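PDB 5E09: cellulase from Bacillus sp. BG-CS10, which hydrolyses internal beta-1,4-glucosidic bonds of cellulose and related glucans, and probably holds its substrate partly through an appended carbohydrate-binding module. Local coordinates for residues T43-T49 against L316-Y321; G54-I58 against L96-L100; V267-F272 against D304-W310; S340-N346 against G422-F427. One frame throughout, in Å; residues are numbered along the deposited sequence.

Contact 1. Residues T43-T49 against L316-Y321; sequences TRELIKT and LNRETY
The N-cap of helix 44-52, on the outside of the family 5 barrel, is where Thr43 meets Tyr321, a residue of the turn that links the short strands 316-317 and 322-323. Thr43 OG1 receives Leu46 N in a capping bond of 3.0 Å and shares a second hydrogen bond with Tyr321 OH at 2.6 Å, Thr43 OG1 lying at the edge of the Tyr321 ring, close to its plane. The ring is thereby laid along the first helical turn. Glu45 CB sits over one face in a CH-pi contact, 4.2 Å from the ring centroid, while the backbone Arg318 O covers the opposite face toward the rim. Leu46 CB approaches CE1 of the ring, and at the other end Thr49 CG2 reaches Tyr321 O at 3.6 Å. A leucine in place of Tyr321 would probably leave Thr43 OG1 without its second partner and open a gap beside Glu45 and Leu46. Deeper in, Leu46 turns its CG anti to the backbone N (chi1 -175°), which carries the two methyls toward strand 316-317 and Arg318. The extended Arg318 chain passes Leu46 on its way to Gly24 O and Thr26 OG1, and its CD lies 3.9 Å from Leu46 CD2. Leu46 CD1 touches Leu316 CD2 at 3.6 Å, the two side chains running antiparallel where their methyls meet.

Contact 2. Residues G54-I58 against L96-L100; sequences GYKSI and LYVML
Ser57 and Ile58 pair in parallel with Tyr97 and Val98, joining the second and third strands of the barrel through three backbone hydrogen bonds. Tyr97 N gives to Lys56 O at 3.2 Å, Ile58 N to Tyr97 O at 2.8 Å, and Met99 N, of a selenomethionine, to Ile58 O at 3.0 Å. Apolar contacts cover the side facing helices 44-52 and 78-93. There Ile58 and Val98 stand side by side, CG2 against CG2 at 3.8 Å, and Leu96 CD1 approaches Ile58 CG2 while its CD2 packs on the Lys56 carbonyl carbon. Toward the barrel interior Ser57 CB lies against Tyr97 CB at 3.6 Å, and the Tyr97 ring presents its edge to Lys56 O. Ser57 OG bonds to Met17 O and Tyr97 OH to Asp16, which also forms a salt bridge with the exposed Lys56 NZ. Cohesion between the strands thus rests on main-chain bonds and branched aliphatic groups, while the polar side-chain ends tie the pair to the N-terminal segment that leads into the first strand.

Contact 3. Residues V267-F272 against D304-W310; sequences VVLGEF and DVTHMLW
Leu269 N gives a 2.8 Å hydrogen bond to Thr306 O, and Met308 N returns one of 3.0 Å to Leu269 O. Farther along, Trp310 N reaches Phe272 O at 3.0 Å, nearly straight at 168°. Between these, Met308 O takes a weak bond from Phe272 N, one residue beyond the regular partner Glu271 N, so the register slips by one residue just after the inverse gamma turn centred on Leu269. At the opposite end a water bridges Val267 N and Asp304 O. Glu271 runs beside Trp310, its carboxylate inclined 23° to the indole plane, with OE1 above one face near the rim and CD 3.7 Å from CE3. Tyr226 OH and Arg59 hold the two carboxylate oxygens. A glutamine at Glu271 would probably lose the salt bridge and leave the Arg59 guanidinium less firmly held. On the side toward helix 286-302, Phe272 CG occupies the position between backbone N and carbonyl carbon (chi1 74°), folding the ring back over strand 306-311. Its CE1 comes to 3.6 Å from His307 ND1 and CZ to 3.9 Å from Leu309 CB. Inside the barrel, Val268 CG1 packs on the selenium of Met308 at 3.8 Å. This is the last beta-alpha-beta unit of a TIM barrel, and the C-terminal end of its seventh strand is where family 5 enzymes carry their nucleophile, consistent with the place of Glu271.

Contact 4. Residues S340-N346 against G422-F427; sequences SATAESN and GADWHF
Thr342 and Ala343 lie over one face of the Trp425 indole, which forms the centre of the contact. Thr342 CA makes a CH-pi contact with the six-membered ring, 4.1 Å from its centroid, and Ala343 N stands above the middle of the ring system. Thr342 CG2 touches CZ3 at 3.7 Å, and Asn346 CB approaches CZ2 at the same distance. Ser345 O lies near the planes of both aromatic rings, at their edges: it takes a weak hydrogen bond of 3.4 Å from Trp425 NE1 and meets Phe427 CE1. Ala343 CB fills the corner between the two rings, 3.7 Å from Phe427 CE1. The Trp425 CG is anti to the backbone N (chi1 -176°), which sends the indole across toward strand 342-343. At the other end of the segments Ser340 OG accepts Ala423 N at 2.9 Å, with an angle of 174°. Two waters, both donating to Ala423 O, join it to Ala341 N and Ala341 O. Leu290 and Lys291 of helix 286-302 touch Trp425, Ala334 of helix 326-337 packs on Ser340 and Ala423, and Asn346 OD1 binds Gln285. The contact thus rests chiefly on the indole face, with two direct hydrogen bonds (one weak) and bridging waters, and joins edge strand 342-343 of one X2-module sheet to strand 425-432 of the other, both seated against helices of the catalytic barrel.

Overall arrangement
Contacts 2 and 3 belong to the buried wall of one closed barrel, strands two and three in the former, seven and eight in the latter, and they meet across its interior, where the Met308 methyl packs on Ser57 and Ile58. Both are built on parallel backbone ladders. Contact 1 lies on the outer layer and is only partly buried; it is held by a tyrosine hydroxyl bonded to the N-cap threonine and by the packing of its ring, yet touches contact 2 through Ile47 against Leu96 and Ile58. Contact 4, about 24 Å from contact 3 between centres, sits in the X2 module and, although buried, relies on one indole face, a phenylalanine edge and bridging waters. Helix 286-302 packs against both contact 3 and contact 4, linking barrel and module.

Contact 1. Residues T43-T49 against L316-Y321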
loop_
_atom_site.group_PDB
_atom_site.type_symbol
_atom_site.label_atom_id
_atom_site.label_comp_id
_atom_site.label_asym_id
_atom_site.label_seq_id
_atom_site.Cartn_x
_atom_site.Cartn_y
_atom_site.Cartn_z
ATOM N N THR A 43 20.273 9.927 2.243
ATOM C CA THR A 43 21.590 9.922 1.626
ATOM C C THR A 43 21.472 10.200 0.134
ATOM O O THR A 43 20.415 9.987 -0.462
ATOM C CB THR A 43 22.320 8.577 1.846
ATOM O OG1 THR A 43 21.659 7.536 1.112
ATOM C CG2 THR A 43 22.359 8.224 3.331
ATOM N N ARG A 44 22.553 10.691 -0.463
ATOM C CA ARG A 44 22.615 10.877 -1.908
ATOM C C ARG A 44 22.352 9.556 -2.634
ATOM O O ARG A 44 21.734 9.518 -3.706
ATOM C CB ARG A 44 23.984 11.436 -2.307
ATOM C CG ARG A 44 24.146 11.747 -3.781
ATOM C CD ARG A 44 23.266 12.911 -4.189
ATOM N NE ARG A 44 23.645 13.456 -5.489
ATOM C CZ ARG A 44 23.162 13.018 -6.646
ATOM N NH1 ARG A 44 22.283 12.024 -6.662
ATOM N NH2 ARG A 44 23.557 13.569 -7.786
ATOM N N GLU A 45 22.826 8.472 -2.033
ATOM C CA GLU A 45 22.724 7.156 -2.645
ATOM C C GLU A 45 21.291 6.646 -2.643
ATOM O O GLU A 45 20.910 5.875 -3.520
ATOM C CB GLU A 45 23.650 6.163 -1.928
ATOM C CG GLU A 45 25.134 6.467 -2.056
ATOM C CD GLU A 45 25.641 7.464 -1.020
ATOM O OE1 GLU A 45 24.828 7.980 -0.217
ATOM O OE2 GLU A 45 26.860 7.744 -1.018
ATOM N N LEU A 46 20.499 7.075 -1.662
ATOM C CA LEU A 46 19.077 6.733 -1.637
ATOM C C LEU A 46 18.372 7.289 -2.871
ATOM O O LEU A 46 17.706 6.556 -3.618
ATOM C CB LEU A 46 18.415 7.269 -0.369
ATOM C CG LEU A 46 16.956 6.855 -0.182
ATOM C CD1 LEU A 46 16.852 5.350 -0.205
ATOM C CD2 LEU A 46 16.389 7.405 1.117
ATOM N N ILE A 47 18.538 8.589 -3.080
ATOM C CA ILE A 47 17.964 9.279 -4.227
ATOM C C ILE A 47 18.452 8.677 -5.539
ATOM O O ILE A 47 17.652 8.379 -6.449
ATOM C CB ILE A 47 18.309 10.782 -4.193
ATOM C CG1 ILE A 47 17.994 11.370 -2.818
ATOM C CG2 ILE A 47 17.568 11.533 -5.285
ATOM C CD1 ILE A 47 16.541 11.224 -2.394
ATOM N N LYS A 48 19.766 8.488 -5.636
ATOM C CA LYS A 48 20.344 7.923 -6.848
ATOM C C LYS A 48 19.792 6.525 -7.111
ATOM O O LYS A 48 19.555 6.152 -8.256
ATOM C CB LYS A 48 21.873 7.882 -6.762
ATOM C CG LYS A 48 22.518 7.003 -7.827
ATOM C CD LYS A 48 23.990 7.305 -8.028
ATOM C CE LYS A 48 24.626 6.256 -8.923
ATOM N NZ LYS A 48 24.216 4.870 -8.542
ATOM N N THR A 49 19.578 5.757 -6.048
ATOM C CA THR A 49 19.034 4.413 -6.185
ATOM C C THR A 49 17.620 4.474 -6.748
ATOM O O THR A 49 17.277 3.738 -7.675
ATOM C CB THR A 49 19.003 3.667 -4.845
ATOM O OG1 THR A 49 20.317 3.645 -4.267
ATOM C CG2 THR A 49 18.502 2.243 -5.048
ATOM N N LEU A 316 11.824 -0.485 -0.077
ATOM C CA LEU A 316 13.251 -0.385 -0.348
ATOM C C LEU A 316 14.010 -0.437 0.969
ATOM O O LEU A 316 13.757 0.366 1.865
ATOM C CB LEU A 316 13.588 0.902 -1.099
ATOM C CG LEU A 316 15.063 1.069 -1.489
ATOM C CD1 LEU A 316 15.417 0.193 -2.683
ATOM C CD2 LEU A 316 15.389 2.518 -1.781
ATOM N N ASN A 317 14.919 -1.396 1.101
ATOM C CA ASN A 317 15.807 -1.412 2.258
ATOM C C ASN A 317 16.793 -0.259 2.111
ATOM O O ASN A 317 17.652 -0.272 1.230
ATOM C CB ASN A 317 16.534 -2.758 2.383
ATOM C CG ASN A 317 17.319 -2.888 3.686
ATOM O OD1 ASN A 317 17.859 -1.913 4.210
ATOM N ND2 ASN A 317 17.383 -4.105 4.210
ATOM N N ARG A 318 16.650 0.744 2.971
ATOM C CA ARG A 318 17.407 1.978 2.821
ATOM C C ARG A 318 18.819 1.864 3.364
ATOM O O ARG A 318 19.631 2.774 3.197
ATOM C CB ARG A 318 16.684 3.131 3.512
ATOM C CG ARG A 318 15.292 3.359 2.984
ATOM C CD ARG A 318 14.766 4.679 3.460
ATOM N NE ARG A 318 13.386 4.899 3.049
ATOM C CZ ARG A 318 12.666 5.941 3.439
ATOM N NH1 ARG A 318 13.206 6.847 4.246
ATOM N NH2 ARG A 318 11.410 6.077 3.027
ATOM N N GLU A 319 19.111 0.746 4.015
ATOM C CA GLU A 319 20.462 0.503 4.487
ATOM C C GLU A 319 21.280 -0.188 3.400
ATOM O O GLU A 319 22.451 0.138 3.210
ATOM C CB GLU A 319 20.445 -0.323 5.771
ATOM C CG GLU A 319 21.816 -0.686 6.303
ATOM C CD GLU A 319 21.772 -1.804 7.339
ATOM O OE1 GLU A 319 20.766 -1.910 8.079
ATOM O OE2 GLU A 319 22.750 -2.578 7.411
ATOM N N THR A 320 20.657 -1.116 2.676
ATOM C CA THR A 320 21.349 -1.842 1.615
ATOM C C THR A 320 21.033 -1.325 0.214
ATOM O O THR A 320 21.630 -1.774 -0.768
ATOM C CB THR A 320 21.017 -3.342 1.660
ATOM O OG1 THR A 320 19.659 -3.560 1.245
ATOM C CG2 THR A 320 21.229 -3.900 3.068
ATOM N N TYR A 321 20.078 -0.405 0.126
ATOM C CA TYR A 321 19.640 0.160 -1.149
ATOM C C TYR A 321 19.181 -0.904 -2.144
ATOM O O TYR A 321 19.420 -0.783 -3.344
ATOM C CB TYR A 321 20.753 1.015 -1.757
ATOM C CG TYR A 321 21.195 2.114 -0.823
ATOM C CD1 TYR A 321 20.379 3.211 -0.582
ATOM C CD2 TYR A 321 22.412 2.043 -0.159
ATOM C CE1 TYR A 321 20.765 4.211 0.286
ATOM C CE2 TYR A 321 22.810 3.043 0.710
ATOM C CZ TYR A 321 21.982 4.125 0.929
ATOM O OH TYR A 321 22.367 5.127 1.791
#

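Contact 2. Residues G54-I58 against L96-L100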
loop_
_atom_site.group_PDB
_atom_site.type_symbol
_atom_site.label_atom_id
_atom_site.label_comp_id
_atom_site.label_asym_id
_atom_site.label_seq_id
_atom_site.Cartn_x
_atom_site.Cartn_y
_atom_site.Cartn_z
ATOM N N GLY A 54 14.485 3.132 -12.018
ATOM C CA GLY A 54 13.576 3.473 -13.096
ATOM C C GLY A 54 12.486 4.461 -12.718
ATOM O O GLY A 54 11.659 4.824 -13.559
ATOM N N TYR A 55 12.475 4.892 -11.457
ATOM C CA TYR A 55 11.514 5.891 -11.000
ATOM C C TYR A 55 11.874 7.257 -11.560
ATOM O O TYR A 55 13.038 7.656 -11.530
ATOM C CB TYR A 55 11.452 5.930 -9.472
ATOM C CG TYR A 55 10.658 4.781 -8.899
ATOM C CD1 TYR A 55 9.268 4.797 -8.924
ATOM C CD2 TYR A 55 11.296 3.668 -8.357
ATOM C CE1 TYR A 55 8.532 3.746 -8.419
ATOM C CE2 TYR A 55 10.565 2.605 -7.848
ATOM C CZ TYR A 55 9.182 2.653 -7.882
ATOM O OH TYR A 55 8.446 1.609 -7.379
ATOM N N LYS A 56 10.878 7.970 -12.077
ATOM C CA LYS A 56 11.130 9.254 -12.725
ATOM C C LYS A 56 10.620 10.454 -11.920
ATOM O O LYS A 56 10.733 11.599 -12.362
ATOM C CB LYS A 56 10.512 9.263 -14.123
ATOM C CG LYS A 56 11.192 8.308 -15.083
ATOM C CD LYS A 56 11.273 8.890 -16.471
ATOM C CE LYS A 56 9.915 9.333 -16.963
ATOM N NZ LYS A 56 10.024 9.960 -18.308
ATOM N N SER A 57 10.069 10.199 -10.740
ATOM C CA SER A 57 9.658 11.295 -9.869
ATOM C C SER A 57 9.583 10.847 -8.425
ATOM O O SER A 57 9.372 9.673 -8.130
ATOM C CB SER A 57 8.313 11.883 -10.313
ATOM O OG SER A 57 7.288 10.911 -10.282
ATOM N N ILE A 58 9.770 11.795 -7.521
ATOM C CA ILE A 58 9.781 11.476 -6.111
ATOM C C ILE A 58 8.910 12.473 -5.351
ATOM O O ILE A 58 8.957 13.679 -5.597
ATOM C CB ILE A 58 11.228 11.467 -5.556
ATOM C CG1 ILE A 58 11.236 11.148 -4.059
ATOM C CG2 ILE A 58 11.920 12.790 -5.831
ATOM C CD1 ILE A 58 12.623 11.153 -3.451
ATOM N N LEU A 96 15.023 13.899 -11.636
ATOM C CA LEU A 96 13.710 13.505 -11.141
ATOM C C LEU A 96 12.770 14.703 -11.061
ATOM O O LEU A 96 13.214 15.831 -10.859
ATOM C CB LEU A 96 13.821 12.852 -9.760
ATOM C CG LEU A 96 14.609 11.550 -9.637
ATOM C CD1 LEU A 96 14.801 11.188 -8.164
ATOM C CD2 LEU A 96 13.889 10.444 -10.376
ATOM N N TYR A 97 11.475 14.458 -11.232
ATOM C CA TYR A 97 10.472 15.435 -10.824
ATOM C C TYR A 97 10.289 15.288 -9.321
ATOM O O TYR A 97 10.403 14.180 -8.794
ATOM C CB TYR A 97 9.143 15.219 -11.539
ATOM C CG TYR A 97 9.152 15.472 -13.030
ATOM C CD1 TYR A 97 9.556 14.483 -13.925
ATOM C CD2 TYR A 97 8.710 16.684 -13.548
ATOM C CE1 TYR A 97 9.539 14.702 -15.293
ATOM C CE2 TYR A 97 8.692 16.915 -14.914
ATOM C CZ TYR A 97 9.109 15.921 -15.782
ATOM O OH TYR A 97 9.091 16.150 -17.140
ATOM N N VAL A 98 10.019 16.397 -8.633
ATOM C CA VAL A 98 9.831 16.383 -7.183
ATOM C C VAL A 98 8.505 17.037 -6.785
ATOM O O VAL A 98 8.139 18.074 -7.328
ATOM C CB VAL A 98 10.987 17.109 -6.464
ATOM C CG1 VAL A 98 10.789 17.081 -4.948
ATOM C CG2 VAL A 98 12.313 16.480 -6.845
HETATM N N MSE A 99 7.783 16.412 -5.857
HETATM C CA MSE A 99 6.576 17.006 -5.283
HETATM C C MSE A 99 6.811 17.276 -3.800
HETATM O O MSE A 99 7.207 16.374 -3.056
HETATM C CB MSE A 99 5.350 16.094 -5.471
HETATM C CG MSE A 99 4.070 16.660 -4.840
HETATM SE SE MSE A 99 2.460 15.553 -5.007
HETATM C CE MSE A 99 2.681 15.015 -6.880
ATOM N N LEU A 100 6.578 18.518 -3.379
ATOM C CA LEU A 100 6.782 18.920 -1.982
ATOM C C LEU A 100 5.475 19.404 -1.342
ATOM O O LEU A 100 4.695 20.113 -1.987
ATOM C CB LEU A 100 7.840 20.017 -1.900
ATOM C CG LEU A 100 8.149 20.578 -0.514
ATOM C CD1 LEU A 100 8.855 19.535 0.325
ATOM C CD2 LEU A 100 8.975 21.855 -0.603
#

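Contact 3. Residues V267-F272 against D304-W310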
loop_
_atom_site.group_PDB
_atom_site.type_symbol
_atom_site.label_atom_id
_atom_site.label_comp_id
_atom_site.label_asym_id
_atom_site.label_seq_id
_atom_site.Cartn_x
_atom_site.Cartn_y
_atom_site.Cartn_z
ATOM N N VAL A 267 -4.091 13.748 -13.579
ATOM C CA VAL A 267 -4.232 13.224 -12.233
ATOM C C VAL A 267 -2.953 12.537 -11.750
ATOM O O VAL A 267 -2.314 11.788 -12.491
ATOM C CB VAL A 267 -5.408 12.227 -12.151
ATOM C CG1 VAL A 267 -5.541 11.651 -10.740
ATOM C CG2 VAL A 267 -6.701 12.901 -12.585
ATOM N N VAL A 268 -2.577 12.831 -10.508
ATOM C CA VAL A 268 -1.537 12.095 -9.812
ATOM C C VAL A 268 -2.129 11.303 -8.641
ATOM O O VAL A 268 -2.718 11.867 -7.702
ATOM C CB VAL A 268 -0.422 13.020 -9.287
ATOM C CG1 VAL A 268 0.548 12.231 -8.416
ATOM C CG2 VAL A 268 0.322 13.683 -10.447
ATOM N N LEU A 269 -1.994 9.986 -8.728
ATOM C CA LEU A 269 -2.248 9.108 -7.601
ATOM C C LEU A 269 -1.068 9.256 -6.642
ATOM O O LEU A 269 -0.119 8.483 -6.690
ATOM C CB LEU A 269 -2.418 7.658 -8.067
ATOM C CG LEU A 269 -2.820 6.639 -7.002
ATOM C CD1 LEU A 269 -4.102 7.077 -6.314
ATOM C CD2 LEU A 269 -3.000 5.271 -7.628
ATOM N N GLY A 270 -1.124 10.270 -5.788
ATOM C CA GLY A 270 0.028 10.663 -4.992
ATOM C C GLY A 270 0.517 9.632 -3.995
ATOM O O GLY A 270 1.681 9.656 -3.585
ATOM N N GLU A 271 -0.379 8.740 -3.584
ATOM C CA GLU A 271 -0.020 7.603 -2.751
ATOM C C GLU A 271 -0.840 6.397 -3.152
ATOM O O GLU A 271 -2.050 6.507 -3.376
ATOM C CB GLU A 271 -0.254 7.889 -1.262
ATOM C CG GLU A 271 0.550 9.030 -0.685
ATOM C CD GLU A 271 0.319 9.195 0.800
ATOM O OE1 GLU A 271 -0.272 8.275 1.405
ATOM O OE2 GLU A 271 0.719 10.243 1.358
ATOM N N PHE A 272 -0.189 5.245 -3.250
ATOM C CA PHE A 272 -0.930 3.996 -3.312
ATOM C C PHE A 272 -0.142 2.897 -2.616
ATOM O O PHE A 272 1.050 3.042 -2.349
ATOM C CB PHE A 272 -1.274 3.618 -4.761
ATOM C CG PHE A 272 -0.111 3.119 -5.567
ATOM C CD1 PHE A 272 0.747 4.007 -6.199
ATOM C CD2 PHE A 272 0.106 1.760 -5.722
ATOM C CE1 PHE A 272 1.808 3.549 -6.952
ATOM C CE2 PHE A 272 1.171 1.294 -6.476
ATOM C CZ PHE A 272 2.023 2.189 -7.091
ATOM N N ASP A 304 -4.267 6.819 -17.966
ATOM C CA ASP A 304 -3.246 7.874 -17.888
ATOM C C ASP A 304 -3.085 8.502 -16.502
ATOM O O ASP A 304 -2.844 9.708 -16.380
ATOM C CB ASP A 304 -3.547 8.985 -18.896
ATOM C CG ASP A 304 -3.512 8.498 -20.331
ATOM O OD1 ASP A 304 -2.780 7.524 -20.617
ATOM O OD2 ASP A 304 -4.227 9.088 -21.170
ATOM N N VAL A 305 -3.215 7.690 -15.460
ATOM C CA VAL A 305 -2.974 8.173 -14.108
ATOM C C VAL A 305 -1.524 7.944 -13.712
ATOM O O VAL A 305 -1.082 6.803 -13.601
ATOM C CB VAL A 305 -3.887 7.484 -13.075
ATOM C CG1 VAL A 305 -3.568 7.992 -11.667
ATOM C CG2 VAL A 305 -5.350 7.719 -13.414
ATOM N N THR A 306 -0.784 9.030 -13.510
ATOM C CA THR A 306 0.569 8.928 -12.990
ATOM C C THR A 306 0.483 8.517 -11.523
ATOM O O THR A 306 -0.257 9.123 -10.755
ATOM C CB THR A 306 1.332 10.252 -13.140
ATOM O OG1 THR A 306 1.733 10.415 -14.508
ATOM C CG2 THR A 306 2.567 10.273 -12.259
ATOM N N HIS A 307 1.217 7.476 -11.136
ATOM C CA HIS A 307 1.107 6.940 -9.782
ATOM C C HIS A 307 2.423 7.005 -9.014
ATOM O O HIS A 307 3.506 6.991 -9.606
ATOM C CB HIS A 307 0.605 5.498 -9.830
ATOM C CG HIS A 307 1.434 4.604 -10.698
ATOM N ND1 HIS A 307 2.698 4.183 -10.338
ATOM C CD2 HIS A 307 1.189 4.068 -11.915
ATOM C CE1 HIS A 307 3.190 3.420 -11.298
ATOM N NE2 HIS A 307 2.297 3.335 -12.268
HETATM N N MSE A 308 2.318 7.068 -7.689
HETATM C CA MSE A 308 3.476 7.212 -6.806
HETATM C C MSE A 308 3.366 6.311 -5.570
HETATM O O MSE A 308 2.526 6.540 -4.697
HETATM C CB MSE A 308 3.631 8.671 -6.370
HETATM C CG MSE A 308 3.548 9.668 -7.514
HETATM SE SE MSE A 308 3.983 11.462 -6.955
HETATM C CE MSE A 308 5.928 11.336 -7.017
ATOM N N LEU A 309 4.226 5.299 -5.501
ATOM C CA LEU A 309 4.155 4.271 -4.468
ATOM C C LEU A 309 4.494 4.811 -3.083
ATOM O O LEU A 309 5.479 5.528 -2.911
ATOM C CB LEU A 309 5.103 3.120 -4.823
ATOM C CG LEU A 309 5.341 2.011 -3.795
ATOM C CD1 LEU A 309 4.136 1.088 -3.711
ATOM C CD2 LEU A 309 6.613 1.238 -4.130
ATOM N N TRP A 310 3.676 4.463 -2.095
ATOM C CA TRP A 310 3.968 4.848 -0.720
ATOM C C TRP A 310 4.992 3.890 -0.122
ATOM O O TRP A 310 4.746 2.687 -0.035
ATOM C CB TRP A 310 2.698 4.862 0.140
ATOM C CG TRP A 310 2.991 5.161 1.583
ATOM C CD1 TRP A 310 2.949 4.282 2.633
ATOM C CD2 TRP A 310 3.403 6.411 2.131
ATOM N NE1 TRP A 310 3.296 4.915 3.797
ATOM C CE2 TRP A 310 3.585 6.237 3.515
ATOM C CE3 TRP A 310 3.626 7.685 1.585
ATOM C CZ2 TRP A 310 3.979 7.263 4.368
ATOM C CZ3 TRP A 310 4.022 8.712 2.429
ATOM C CH2 TRP A 310 4.195 8.493 3.806
HETATM O O HOH W 1 -4.562 12.276 -16.233
#

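Contact 4. Residues S340-N346 against G422-F427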
loop_
_atom_site.group_PDB
_atom_site.type_symbol
_atom_site.label_atom_id
_atom_site.label_comp_id
_atom_site.label_asym_id
_atom_site.label_seq_id
_atom_site.Cartn_x
_atom_site.Cartn_y
_atom_site.Cartn_z
ATOM N N SER A 340 1.216 -8.530 -16.913
ATOM C CA SER A 340 1.874 -9.804 -16.640
ATOM C C SER A 340 0.833 -10.892 -16.463
ATOM O O SER A 340 -0.259 -10.637 -15.951
ATOM C CB SER A 340 2.749 -9.728 -15.385
ATOM O OG SER A 340 3.821 -8.828 -15.564
ATOM N N ALA A 341 1.167 -12.105 -16.885
ATOM C CA ALA A 341 0.320 -13.245 -16.594
ATOM C C ALA A 341 0.408 -13.547 -15.104
ATOM O O ALA A 341 1.434 -13.297 -14.461
ATOM C CB ALA A 341 0.726 -14.455 -17.417
ATOM N N THR A 342 -0.681 -14.061 -14.551
ATOM C CA THR A 342 -0.691 -14.477 -13.162
ATOM C C THR A 342 -1.299 -15.870 -13.118
ATOM O O THR A 342 -1.523 -16.482 -14.162
ATOM C CB THR A 342 -1.485 -13.495 -12.266
ATOM O OG1 THR A 342 -2.856 -13.462 -12.678
ATOM C CG2 THR A 342 -0.913 -12.088 -12.362
ATOM N N ALA A 343 -1.554 -16.374 -11.919
ATOM C CA ALA A 343 -2.256 -17.639 -11.756
ATOM C C ALA A 343 -3.177 -17.551 -10.542
ATOM O O ALA A 343 -3.085 -16.606 -9.760
ATOM C CB ALA A 343 -1.273 -18.787 -11.611
ATOM N N GLU A 344 -4.058 -18.536 -10.384
ATOM C CA GLU A 344 -5.028 -18.543 -9.293
ATOM C C GLU A 344 -4.349 -18.530 -7.924
ATOM O O GLU A 344 -4.958 -18.154 -6.925
ATOM C CB GLU A 344 -5.947 -19.759 -9.405
ATOM C CG GLU A 344 -5.210 -21.087 -9.369
ATOM C CD GLU A 344 -6.138 -22.279 -9.523
ATOM O OE1 GLU A 344 -7.356 -22.124 -9.279
ATOM O OE2 GLU A 344 -5.647 -23.371 -9.890
ATOM N N SER A 345 -3.084 -18.930 -7.894
ATOM C CA SER A 345 -2.310 -18.992 -6.666
ATOM C C SER A 345 -0.819 -19.006 -7.001
ATOM O O SER A 345 -0.431 -19.417 -8.099
ATOM C CB SER A 345 -2.695 -20.234 -5.861
ATOM O OG SER A 345 -1.736 -20.509 -4.855
ATOM N N ASN A 346 0.017 -18.549 -6.074
ATOM C CA ASN A 346 1.458 -18.641 -6.269
ATOM C C ASN A 346 1.996 -19.853 -5.518
ATOM O O ASN A 346 3.204 -20.031 -5.379
ATOM C CB ASN A 346 2.166 -17.363 -5.809
ATOM C CG ASN A 346 2.272 -17.267 -4.298
ATOM O OD1 ASN A 346 1.310 -17.530 -3.581
ATOM N ND2 ASN A 346 3.443 -16.896 -3.810
ATOM N N GLY A 422 5.994 -9.672 -19.942
ATOM C CA GLY A 422 5.649 -9.472 -18.545
ATOM C C GLY A 422 6.619 -10.128 -17.586
ATOM O O GLY A 422 7.633 -10.687 -17.999
ATOM N N ALA A 423 6.310 -10.057 -16.296
ATOM C CA ALA A 423 7.163 -10.664 -15.281
ATOM C C ALA A 423 6.953 -12.168 -15.223
ATOM O O ALA A 423 5.894 -12.680 -15.603
ATOM C CB ALA A 423 6.896 -10.041 -13.914
ATOM N N ASP A 424 7.970 -12.869 -14.741
ATOM C CA ASP A 424 7.855 -14.293 -14.482
ATOM C C ASP A 424 6.984 -14.526 -13.258
ATOM O O ASP A 424 6.988 -13.718 -12.329
ATOM C CB ASP A 424 9.232 -14.922 -14.275
ATOM C CG ASP A 424 10.039 -14.985 -15.557
ATOM O OD1 ASP A 424 9.432 -14.918 -16.647
ATOM O OD2 ASP A 424 11.279 -15.105 -15.472
ATOM N N TRP A 425 6.237 -15.629 -13.260
ATOM C CA TRP A 425 5.410 -15.960 -12.110
ATOM C C TRP A 425 6.064 -17.094 -11.338
ATOM O O TRP A 425 6.471 -18.087 -11.929
ATOM C CB TRP A 425 3.991 -16.339 -12.547
ATOM C CG TRP A 425 3.053 -16.608 -11.402
ATOM C CD1 TRP A 425 2.743 -17.827 -10.865
ATOM C CD2 TRP A 425 2.301 -15.640 -10.656
ATOM N NE1 TRP A 425 1.846 -17.677 -9.836
ATOM C CE2 TRP A 425 1.559 -16.340 -9.683
ATOM C CE3 TRP A 425 2.182 -14.245 -10.715
ATOM C CZ2 TRP A 425 0.709 -15.698 -8.773
ATOM C CZ3 TRP A 425 1.338 -13.605 -9.808
ATOM C CH2 TRP A 425 0.617 -14.333 -8.852
ATOM N N HIS A 426 6.175 -16.955 -10.021
ATOM C CA HIS A 426 6.899 -17.945 -9.232
ATOM C C HIS A 426 5.990 -18.786 -8.357
ATOM O O HIS A 426 5.451 -18.309 -7.363
ATOM C CB HIS A 426 7.957 -17.262 -8.364
ATOM C CG HIS A 426 8.945 -16.465 -9.150
ATOM N ND1 HIS A 426 8.683 -15.187 -9.593
ATOM C CD2 HIS A 426 10.182 -16.775 -9.605
ATOM C CE1 HIS A 426 9.723 -14.738 -10.273
ATOM N NE2 HIS A 426 10.645 -15.683 -10.296
ATOM N N PHE A 427 5.835 -20.050 -8.727
ATOM C CA PHE A 427 5.128 -21.008 -7.888
ATOM C C PHE A 427 6.025 -21.535 -6.779
ATOM O O PHE A 427 7.125 -22.026 -7.041
ATOM C CB PHE A 427 4.611 -22.183 -8.718
ATOM C CG PHE A 427 3.593 -21.796 -9.747
ATOM C CD1 PHE A 427 2.309 -21.433 -9.367
ATOM C CD2 PHE A 427 3.914 -21.804 -11.090
ATOM C CE1 PHE A 427 1.364 -21.079 -10.315
ATOM C CE2 PHE A 427 2.974 -21.454 -12.046
ATOM C CZ PHE A 427 1.699 -21.089 -11.657
HETATM O O HOH W 2 3.833 -12.463 -13.320
HETATM O O HOH W 3 3.842 -12.301 -17.321
HETATM O O HOH W 4 5.886 -16.776 -5.407
#